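Cell envelope-related transcriptional attenuator domain-containing protein (Eubacterium siraeum, PDB 4OBM) is of unknown function but belongs to the LytR-CpsA-Psr family, whose members probably act in building the bacterial cell envelope rather than in regulating transcription. Local coordinates at residues A[16-21]-A[216-221]; A[43-48]-A[90-95]; A[179-184]-A[190-195]. All coordinates share one frame; numbering follows the deposited sequence.

Contact 1. Residues A[16-21]-A[216-221]; sequences FTPDST and IVYTLS
Pro18 points its CD at the face of the Tyr218 ring: CD stands 3.5 Å from the ring centroid and only 13° off the ring normal, a CH-pi contact over the middle of the face. Proline CD, bonded to the ring nitrogen, carries slightly polarised hydrogens, which suits it to a tyrosine pi cloud. CG of Pro18 lies beside it, 3.7 Å from Tyr218 CD1. Phe16 meets the tyrosine nearer its root, with CE2 4.0 Å from Tyr218 CB; the two rings stand almost perpendicular, at 88°, but meet obliquely. The backbone of the loop joins in as well, Phe16 O lying 3.3 Å from Tyr218 CE2. Farther out, the methyl CG2 of Thr17 sits 3.8 Å from Tyr218 OH. No hydrogen bond crosses between the segments, so apolar and CH-pi contacts carry the contact. Tyr218 reaches the loop because its CG stands opposite the backbone N (chi1 174°), which swings the ring off the helix toward Pro18. An alanine here would remove the whole ring and would probably leave Pro18 CD and the end of Phe16 without their main partner on residues 216-221, loosening the loop from the helix. Behind Tyr218, Ser221 OG donates to Tyr218 O at 2.7 Å, binding the last turn of the helix. Phe16 also meets Tyr22 edge-to-face and touches Lys214, while Pro18 rests on Ala215 and Ala48. The contact thus lays the loop that leads into strand 24-30 against helix 213-220, whose buried Thr219 and Leu220 pack on Phe53 of strand 52-58.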
loop_
_atom_site.group_PDB
_atom_site.type_symbol
_atom_site.label_atom_id
_atom_site.label_comp_id
_atom_site.label_asym_id
_atom_site.label_seq_id
_atom_site.Cartn_x
_atom_site.Cartn_y
_atom_site.Cartn_z
ATOM N N PHE A 16 -14.004 23.894 -1.403
ATOM C CA PHE A 16 -12.977 22.988 -1.912
ATOM C C PHE A 16 -13.508 21.582 -2.149
ATOM O O PHE A 16 -14.166 20.995 -1.283
ATOM C CB PHE A 16 -11.761 22.943 -0.966
ATOM C CG PHE A 16 -10.653 21.987 -1.356
ATOM C CD1 PHE A 16 -9.875 22.217 -2.486
ATOM C CD2 PHE A 16 -10.364 20.874 -0.571
ATOM C CE1 PHE A 16 -8.853 21.334 -2.843
ATOM C CE2 PHE A 16 -9.332 19.995 -0.923
ATOM C CZ PHE A 16 -8.583 20.230 -2.055
ATOM N N THR A 17 -13.235 21.067 -3.354
ATOM C CA THR A 17 -13.550 19.711 -3.788
ATOM C C THR A 17 -12.365 19.272 -4.673
ATOM O O THR A 17 -12.194 19.815 -5.771
ATOM C CB THR A 17 -14.943 19.597 -4.443
ATOM O OG1 THR A 17 -15.928 20.113 -3.545
ATOM C CG2 THR A 17 -15.306 18.154 -4.788
ATOM N N PRO A 18 -11.505 18.357 -4.158
ATOM C CA PRO A 18 -10.315 17.912 -4.924
ATOM C C PRO A 18 -10.608 17.312 -6.296
ATOM O O PRO A 18 -11.476 16.451 -6.427
ATOM C CB PRO A 18 -9.683 16.827 -4.038
ATOM C CG PRO A 18 -10.274 16.994 -2.723
ATOM C CD PRO A 18 -11.583 17.702 -2.848
ATOM N N ASP A 19 -9.836 17.737 -7.304
ATOM C CA ASP A 19 -9.930 17.224 -8.672
ATOM C C ASP A 19 -8.811 16.174 -8.923
ATOM O O ASP A 19 -8.079 15.823 -7.989
ATOM C CB ASP A 19 -9.906 18.371 -9.718
ATOM C CG ASP A 19 -8.941 19.526 -9.470
ATOM O OD1 ASP A 19 -7.809 19.270 -9.017
ATOM O OD2 ASP A 19 -9.303 20.678 -9.787
ATOM N N SER A 20 -8.700 15.664 -10.174
ATOM C CA SER A 20 -7.733 14.635 -10.582
ATOM C C SER A 20 -6.255 15.063 -10.430
ATOM O O SER A 20 -5.389 14.193 -10.466
ATOM C CB SER A 20 -7.985 14.204 -12.025
ATOM O OG SER A 20 -7.595 15.192 -12.967
ATOM N N THR A 21 -5.966 16.381 -10.275
ATOM C CA THR A 21 -4.596 16.900 -10.118
ATOM C C THR A 21 -4.019 16.474 -8.758
ATOM O O THR A 21 -2.796 16.447 -8.581
ATOM C CB THR A 21 -4.558 18.434 -10.298
ATOM O OG1 THR A 21 -5.309 19.071 -9.263
ATOM C CG2 THR A 21 -5.064 18.886 -11.664
ATOM N N ILE A 216 -6.178 14.888 0.932
ATOM C CA ILE A 216 -6.167 13.761 1.873
ATOM C C ILE A 216 -7.149 14.058 3.026
ATOM O O ILE A 216 -8.072 13.275 3.233
ATOM C CB ILE A 216 -4.730 13.431 2.384
ATOM C CG1 ILE A 216 -3.788 13.052 1.224
ATOM C CG2 ILE A 216 -4.761 12.325 3.454
ATOM C CD1 ILE A 216 -2.266 13.046 1.564
ATOM N N VAL A 217 -6.997 15.202 3.718
ATOM C CA VAL A 217 -7.855 15.598 4.842
ATOM C C VAL A 217 -9.309 15.707 4.365
ATOM O O VAL A 217 -10.197 15.212 5.067
ATOM C CB VAL A 217 -7.358 16.888 5.534
ATOM C CG1 VAL A 217 -8.352 17.398 6.586
ATOM C CG2 VAL A 217 -5.980 16.676 6.161
ATOM N N TYR A 218 -9.547 16.269 3.154
ATOM C CA TYR A 218 -10.882 16.355 2.586
ATOM C C TYR A 218 -11.521 14.979 2.517
ATOM O O TYR A 218 -12.637 14.825 3.003
ATOM C CB TYR A 218 -10.889 17.007 1.185
ATOM C CG TYR A 218 -12.251 16.964 0.513
ATOM C CD1 TYR A 218 -12.680 15.828 -0.167
ATOM C CD2 TYR A 218 -13.106 18.057 0.555
ATOM C CE1 TYR A 218 -13.952 15.760 -0.732
ATOM C CE2 TYR A 218 -14.375 18.006 -0.024
ATOM C CZ TYR A 218 -14.788 16.859 -0.677
ATOM O OH TYR A 218 -16.020 16.801 -1.278
ATOM N N THR A 219 -10.839 14.002 1.869
ATOM C CA THR A 219 -11.308 12.623 1.648
ATOM C C THR A 219 -11.598 11.887 2.967
ATOM O O THR A 219 -12.589 11.152 3.043
ATOM C CB THR A 219 -10.287 11.864 0.767
ATOM O OG1 THR A 219 -10.488 12.270 -0.586
ATOM C CG2 THR A 219 -10.419 10.346 0.846
ATOM N N LEU A 220 -10.734 12.056 3.973
ATOM C CA LEU A 220 -10.873 11.386 5.270
ATOM C C LEU A 220 -11.922 12.066 6.176
ATOM O O LEU A 220 -12.421 11.428 7.103
ATOM C CB LEU A 220 -9.519 11.323 6.000
ATOM C CG LEU A 220 -8.366 10.620 5.299
ATOM C CD1 LEU A 220 -7.065 10.894 6.036
ATOM C CD2 LEU A 220 -8.618 9.113 5.172
ATOM N N SER A 221 -12.248 13.346 5.909
ATOM C CA SER A 221 -13.260 14.107 6.652
ATOM C C SER A 221 -14.693 13.839 6.105
ATOM O O SER A 221 -15.665 14.414 6.614
ATOM C CB SER A 221 -12.942 15.598 6.606
ATOM O OG SER A 221 -13.156 16.123 5.304
#

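Contact 2. Residues A[43-48]-A[90-95]; sequences TITYIA and TGLSIN
Leu92 and Thr45 cross obliquely, the two methyls of the leucine set against the forked end of the threonine. CD1 of Leu92 comes 3.5 Å from Thr45 OG1, and CD2 lies 3.7 Å from Thr45 CG2, so each leucine branch has its own nearest threonine branch. The threonine is turned with CG2 opposite its backbone N and OG1 beside that N (chi1 -57°), which presents both branches to the leucine. Its hydroxyl is not spent on the leucine: OG1 is hydrogen-bonded to Ser25 OG on the adjoining strand, which satisfies this buried polar atom; against the leucine OG1 makes van der Waals contact alone, and the methyl CG2 supplies the apolar side. Two residues along, Ile94 and Thr43 cross at about a right angle, meeting more loosely through methyls alone, Ile94 CD1 to Thr43 CG2 at 4.1 Å. No hydrogen bond joins the segments; they are not neighbours in the sheet, since strand 24-30 runs between 40-47 and 94-100, and these side chains meet over one face of it, with Leu92 and Ile94 both touching Ser25. Gly91, with positive phi, ends helix 70-90 and turns the chain into Leu92. Ile94 also packs on Ala83 and Leu86 of that helix, and Thr43 touches Leu86. Leu256 of helix 246-256 touches both Thr45 and Leu92, so the contact lies between one sheet face and the two helices covering it.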
loop_
_atom_site.group_PDB
_atom_site.type_symbol
_atom_site.label_atom_id
_atom_site.label_comp_id
_atom_site.label_asym_id
_atom_site.label_seq_id
_atom_site.Cartn_x
_atom_site.Cartn_y
_atom_site.Cartn_z
ATOM N N THR A 43 1.419 -0.978 -3.806
ATOM C CA THR A 43 1.192 0.395 -4.254
ATOM C C THR A 43 -0.073 0.909 -3.551
ATOM O O THR A 43 -0.926 0.117 -3.142
ATOM C CB THR A 43 1.094 0.524 -5.776
ATOM O OG1 THR A 43 0.052 -0.315 -6.244
ATOM C CG2 THR A 43 2.429 0.222 -6.505
ATOM N N ILE A 44 -0.143 2.224 -3.337
ATOM C CA ILE A 44 -1.293 2.904 -2.761
ATOM C C ILE A 44 -1.580 4.045 -3.700
ATOM O O ILE A 44 -0.714 4.894 -3.915
ATOM C CB ILE A 44 -1.165 3.306 -1.263
ATOM C CG1 ILE A 44 -2.484 3.916 -0.731
ATOM C CG2 ILE A 44 0.086 4.152 -0.942
ATOM C CD1 ILE A 44 -2.587 4.052 0.770
ATOM N N THR A 45 -2.753 4.005 -4.334
ATOM C CA THR A 45 -3.196 5.006 -5.301
ATOM C C THR A 45 -4.402 5.750 -4.761
ATOM O O THR A 45 -5.466 5.153 -4.550
ATOM C CB THR A 45 -3.524 4.359 -6.662
ATOM O OG1 THR A 45 -2.377 3.665 -7.143
ATOM C CG2 THR A 45 -3.986 5.383 -7.719
ATOM N N TYR A 46 -4.236 7.065 -4.566
ATOM C CA TYR A 46 -5.314 7.943 -4.135
ATOM C C TYR A 46 -6.064 8.458 -5.358
ATOM O O TYR A 46 -5.462 9.091 -6.237
ATOM C CB TYR A 46 -4.757 9.112 -3.301
ATOM C CG TYR A 46 -5.769 10.194 -2.972
ATOM C CD1 TYR A 46 -6.929 9.902 -2.258
ATOM C CD2 TYR A 46 -5.566 11.512 -3.376
ATOM C CE1 TYR A 46 -7.858 10.893 -1.950
ATOM C CE2 TYR A 46 -6.484 12.514 -3.065
ATOM C CZ TYR A 46 -7.619 12.201 -2.335
ATOM O OH TYR A 46 -8.532 13.183 -2.043
ATOM N N ILE A 47 -7.363 8.146 -5.438
ATOM C CA ILE A 47 -8.234 8.641 -6.516
ATOM C C ILE A 47 -9.144 9.689 -5.868
ATOM O O ILE A 47 -10.113 9.327 -5.202
ATOM C CB ILE A 47 -9.020 7.538 -7.274
ATOM C CG1 ILE A 47 -8.189 6.247 -7.505
ATOM C CG2 ILE A 47 -9.682 8.101 -8.559
ATOM C CD1 ILE A 47 -7.287 6.173 -8.737
ATOM N N ALA A 48 -8.788 10.977 -6.016
ATOM C CA ALA A 48 -9.492 12.108 -5.418
ATOM C C ALA A 48 -10.965 12.179 -5.819
ATOM O O ALA A 48 -11.789 12.484 -4.960
ATOM C CB ALA A 48 -8.802 13.412 -5.770
ATOM N N THR A 90 0.554 -0.357 -15.483
ATOM C CA THR A 90 -0.733 0.034 -14.886
ATOM C C THR A 90 -1.337 1.352 -15.401
ATOM O O THR A 90 -2.503 1.629 -15.111
ATOM C CB THR A 90 -0.580 0.167 -13.358
ATOM O OG1 THR A 90 0.423 1.144 -13.072
ATOM C CG2 THR A 90 -0.255 -1.169 -12.662
ATOM N N GLY A 91 -0.541 2.174 -16.089
ATOM C CA GLY A 91 -0.970 3.492 -16.557
ATOM C C GLY A 91 -0.888 4.536 -15.457
ATOM O O GLY A 91 -1.340 5.673 -15.631
ATOM N N LEU A 92 -0.309 4.135 -14.297
ATOM C CA LEU A 92 -0.100 4.995 -13.142
ATOM C C LEU A 92 1.170 5.780 -13.317
ATOM O O LEU A 92 2.024 5.390 -14.117
ATOM C CB LEU A 92 -0.009 4.169 -11.837
ATOM C CG LEU A 92 -1.266 3.445 -11.322
ATOM C CD1 LEU A 92 -0.914 2.541 -10.159
ATOM C CD2 LEU A 92 -2.349 4.431 -10.902
ATOM N N SER A 93 1.313 6.865 -12.537
ATOM C CA SER A 93 2.484 7.733 -12.498
ATOM C C SER A 93 3.123 7.608 -11.092
ATOM O O SER A 93 2.923 8.480 -10.243
ATOM C CB SER A 93 2.068 9.167 -12.827
ATOM O OG SER A 93 3.133 10.086 -12.665
ATOM N N ILE A 94 3.839 6.486 -10.837
ATOM C CA ILE A 94 4.467 6.158 -9.534
ATOM C C ILE A 94 5.932 6.580 -9.526
ATOM O O ILE A 94 6.745 5.987 -10.228
ATOM C CB ILE A 94 4.326 4.633 -9.175
ATOM C CG1 ILE A 94 2.943 4.061 -9.583
ATOM C CG2 ILE A 94 4.638 4.367 -7.685
ATOM C CD1 ILE A 94 2.895 2.572 -9.847
ATOM N N ASN A 95 6.270 7.597 -8.733
ATOM C CA ASN A 95 7.640 8.115 -8.618
ATOM C C ASN A 95 8.121 8.018 -7.172
ATOM O O ASN A 95 9.322 7.887 -6.923
ATOM C CB ASN A 95 7.716 9.590 -9.086
ATOM C CG ASN A 95 6.969 9.936 -10.363
ATOM O OD1 ASN A 95 6.149 10.862 -10.394
ATOM N ND2 ASN A 95 7.266 9.242 -11.460
#

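Contact 3. Residues A[179-184]-A[190-195]; sequences QNFIGT and DEYINF
Both Phe181 (chi1 -76°) and Tyr192 (chi1 -55°) carry CG beside the backbone N and opposite the carbonyl carbon, and this sends their rings into the space between two successive helices. There the rings pair in an offset edge-to-face arrangement, an edge of Tyr192 directed at the face of Phe181, with centroids 5.5 Å apart and planes inclined at 62°. The closest atoms are Phe181 CE2 and Tyr192 CD2, at 3.8 Å; Phe181 CZ lies slightly farther from the same CD2. The side chains run past one another in opposite directions, and it is these rim atoms that make the closest approach. A short connection joins the two consecutive helices, 164-181 and 186-199, and contains a type II beta turn from Phe181 to Thr184. In that turn Phe181 O accepts two bonds, from Thr184 N at 3.1 Å and from Thr184 OG1 at 2.7 Å, the hydroxyl tilted out of the carbonyl plane. Gly183 occupies the turn's positive-phi position, where a CB would press on the carbonyl O of Ile182. Val112 of helix 102-112 touches both rings, and Leu220 of helix 213-220 packs on Phe181 and Thr184. A pentaethylene glycol, probably from the crystallisation liquor, lies about 4 Å from the side chain of Tyr192.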
loop_
_atom_site.group_PDB
_atom_site.type_symbol
_atom_site.label_atom_id
_atom_site.label_comp_id
_atom_site.label_asym_id
_atom_site.label_seq_id
_atom_site.Cartn_x
_atom_site.Cartn_y
_atom_site.Cartn_z
ATOM N N GLN A 179 -9.942 2.494 9.982
ATOM C CA GLN A 179 -10.203 2.646 11.414
ATOM C C GLN A 179 -9.428 3.775 12.084
ATOM O O GLN A 179 -9.863 4.244 13.144
ATOM C CB GLN A 179 -9.904 1.343 12.154
ATOM C CG GLN A 179 -10.903 0.240 11.838
ATOM C CD GLN A 179 -10.367 -1.105 12.216
ATOM O OE1 GLN A 179 -9.623 -1.244 13.192
ATOM N NE2 GLN A 179 -10.765 -2.129 11.477
ATOM N N ASN A 180 -8.285 4.191 11.511
ATOM C CA ASN A 180 -7.437 5.197 12.150
ATOM C C ASN A 180 -7.187 6.460 11.340
ATOM O O ASN A 180 -6.567 7.369 11.888
ATOM C CB ASN A 180 -6.088 4.590 12.484
ATOM C CG ASN A 180 -6.144 3.484 13.479
ATOM O OD1 ASN A 180 -6.400 3.703 14.667
ATOM N ND2 ASN A 180 -5.893 2.274 13.006
ATOM N N PHE A 181 -7.587 6.523 10.058
ATOM C CA PHE A 181 -7.320 7.741 9.274
ATOM C C PHE A 181 -8.584 8.499 8.961
ATOM O O PHE A 181 -8.505 9.706 8.755
ATOM C CB PHE A 181 -6.553 7.455 7.972
ATOM C CG PHE A 181 -5.087 7.167 8.162
ATOM C CD1 PHE A 181 -4.659 5.928 8.621
ATOM C CD2 PHE A 181 -4.130 8.123 7.846
ATOM C CE1 PHE A 181 -3.300 5.659 8.786
ATOM C CE2 PHE A 181 -2.771 7.850 7.996
ATOM C CZ PHE A 181 -2.364 6.619 8.466
ATOM N N ILE A 182 -9.746 7.816 8.924
ATOM C CA ILE A 182 -11.017 8.497 8.671
ATOM C C ILE A 182 -11.275 9.404 9.880
ATOM O O ILE A 182 -11.207 8.947 11.020
ATOM C CB ILE A 182 -12.192 7.513 8.361
ATOM C CG1 ILE A 182 -11.929 6.743 7.042
ATOM C CG2 ILE A 182 -13.553 8.252 8.311
ATOM C CD1 ILE A 182 -12.842 5.518 6.746
ATOM N N GLY A 183 -11.455 10.689 9.610
ATOM C CA GLY A 183 -11.704 11.686 10.641
ATOM C C GLY A 183 -10.460 12.320 11.237
ATOM O O GLY A 183 -10.589 13.159 12.135
ATOM N N THR A 184 -9.241 11.935 10.760
ATOM C CA THR A 184 -8.010 12.542 11.290
ATOM C C THR A 184 -7.841 13.967 10.759
ATOM O O THR A 184 -8.392 14.307 9.699
ATOM C CB THR A 184 -6.737 11.707 11.043
ATOM O OG1 THR A 184 -6.602 11.358 9.670
ATOM C CG2 THR A 184 -6.661 10.490 11.927
ATOM N N ASP A 190 0.277 15.510 10.211
ATOM C CA ASP A 190 1.581 16.193 10.236
ATOM C C ASP A 190 2.577 15.414 11.085
ATOM O O ASP A 190 3.771 15.459 10.792
ATOM C CB ASP A 190 1.481 17.635 10.769
ATOM C CG ASP A 190 0.908 18.665 9.821
ATOM O OD1 ASP A 190 0.962 18.442 8.586
ATOM O OD2 ASP A 190 0.384 19.680 10.308
ATOM N N GLU A 191 2.088 14.717 12.148
ATOM C CA GLU A 191 2.941 13.872 12.994
ATOM C C GLU A 191 3.327 12.606 12.223
ATOM O O GLU A 191 4.435 12.114 12.374
ATOM C CB GLU A 191 2.247 13.466 14.311
ATOM C CG GLU A 191 1.748 14.602 15.197
ATOM C CD GLU A 191 0.593 14.266 16.134
ATOM O OE1 GLU A 191 0.186 13.081 16.203
ATOM O OE2 GLU A 191 0.078 15.204 16.786
ATOM N N TYR A 192 2.409 12.067 11.414
ATOM C CA TYR A 192 2.686 10.831 10.679
ATOM C C TYR A 192 3.740 11.092 9.599
ATOM O O TYR A 192 4.755 10.406 9.573
ATOM C CB TYR A 192 1.400 10.202 10.095
ATOM C CG TYR A 192 0.286 9.932 11.097
ATOM C CD1 TYR A 192 0.561 9.744 12.450
ATOM C CD2 TYR A 192 -1.034 9.831 10.686
ATOM C CE1 TYR A 192 -0.460 9.551 13.377
ATOM C CE2 TYR A 192 -2.061 9.601 11.600
ATOM C CZ TYR A 192 -1.765 9.433 12.942
ATOM O OH TYR A 192 -2.777 9.163 13.840
ATOM N N ILE A 193 3.541 12.139 8.790
ATOM C CA ILE A 193 4.467 12.519 7.736
ATOM C C ILE A 193 5.823 12.979 8.291
ATOM O O ILE A 193 6.843 12.733 7.638
ATOM C CB ILE A 193 3.862 13.559 6.756
ATOM C CG1 ILE A 193 4.550 13.456 5.377
ATOM C CG2 ILE A 193 3.879 14.980 7.303
ATOM C CD1 ILE A 193 4.285 12.115 4.634
ATOM N N ASN A 194 5.843 13.634 9.473
ATOM C CA ASN A 194 7.108 14.034 10.083
ATOM C C ASN A 194 7.942 12.766 10.363
ATOM O O ASN A 194 9.149 12.772 10.104
ATOM C CB ASN A 194 6.888 14.872 11.344
ATOM C CG ASN A 194 8.157 15.306 12.043
ATOM O OD1 ASN A 194 8.516 14.764 13.090
ATOM N ND2 ASN A 194 8.865 16.291 11.484
ATOM N N PHE A 195 7.286 11.665 10.812
ATOM C CA PHE A 195 7.938 10.369 11.061
ATOM C C PHE A 195 8.410 9.707 9.728
ATOM O O PHE A 195 9.522 9.184 9.671
ATOM C CB PHE A 195 7.003 9.396 11.835
ATOM C CG PHE A 195 7.603 8.012 11.961
ATOM C CD1 PHE A 195 8.632 7.762 12.861
ATOM C CD2 PHE A 195 7.168 6.971 11.149
ATOM C CE1 PHE A 195 9.225 6.496 12.936
ATOM C CE2 PHE A 195 7.770 5.709 11.220
ATOM C CZ PHE A 195 8.764 5.472 12.142
#

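Helix 213-220 connects all three contacts. From contact 1, Thr219 OG1 lies 2.6 Å from Tyr46 OH of contact 2, a probable hydrogen bond, and Pro18 CB packs 3.9 Å from Ala48 CB of contact 2. Near the C-terminal end of the helix, Leu220 O of contact 1 lies 2.8 Å from Gly183 N of contact 3, probably bonded to it, while Leu220 CD1 comes within 3.7 Å of Thr184 OG1. Contacts 2 and 3 do not touch: their nearest atoms are about 8 Å apart and their centres 20 Å. The bound pentaethylene glycol lies beside contact 3, at Tyr192.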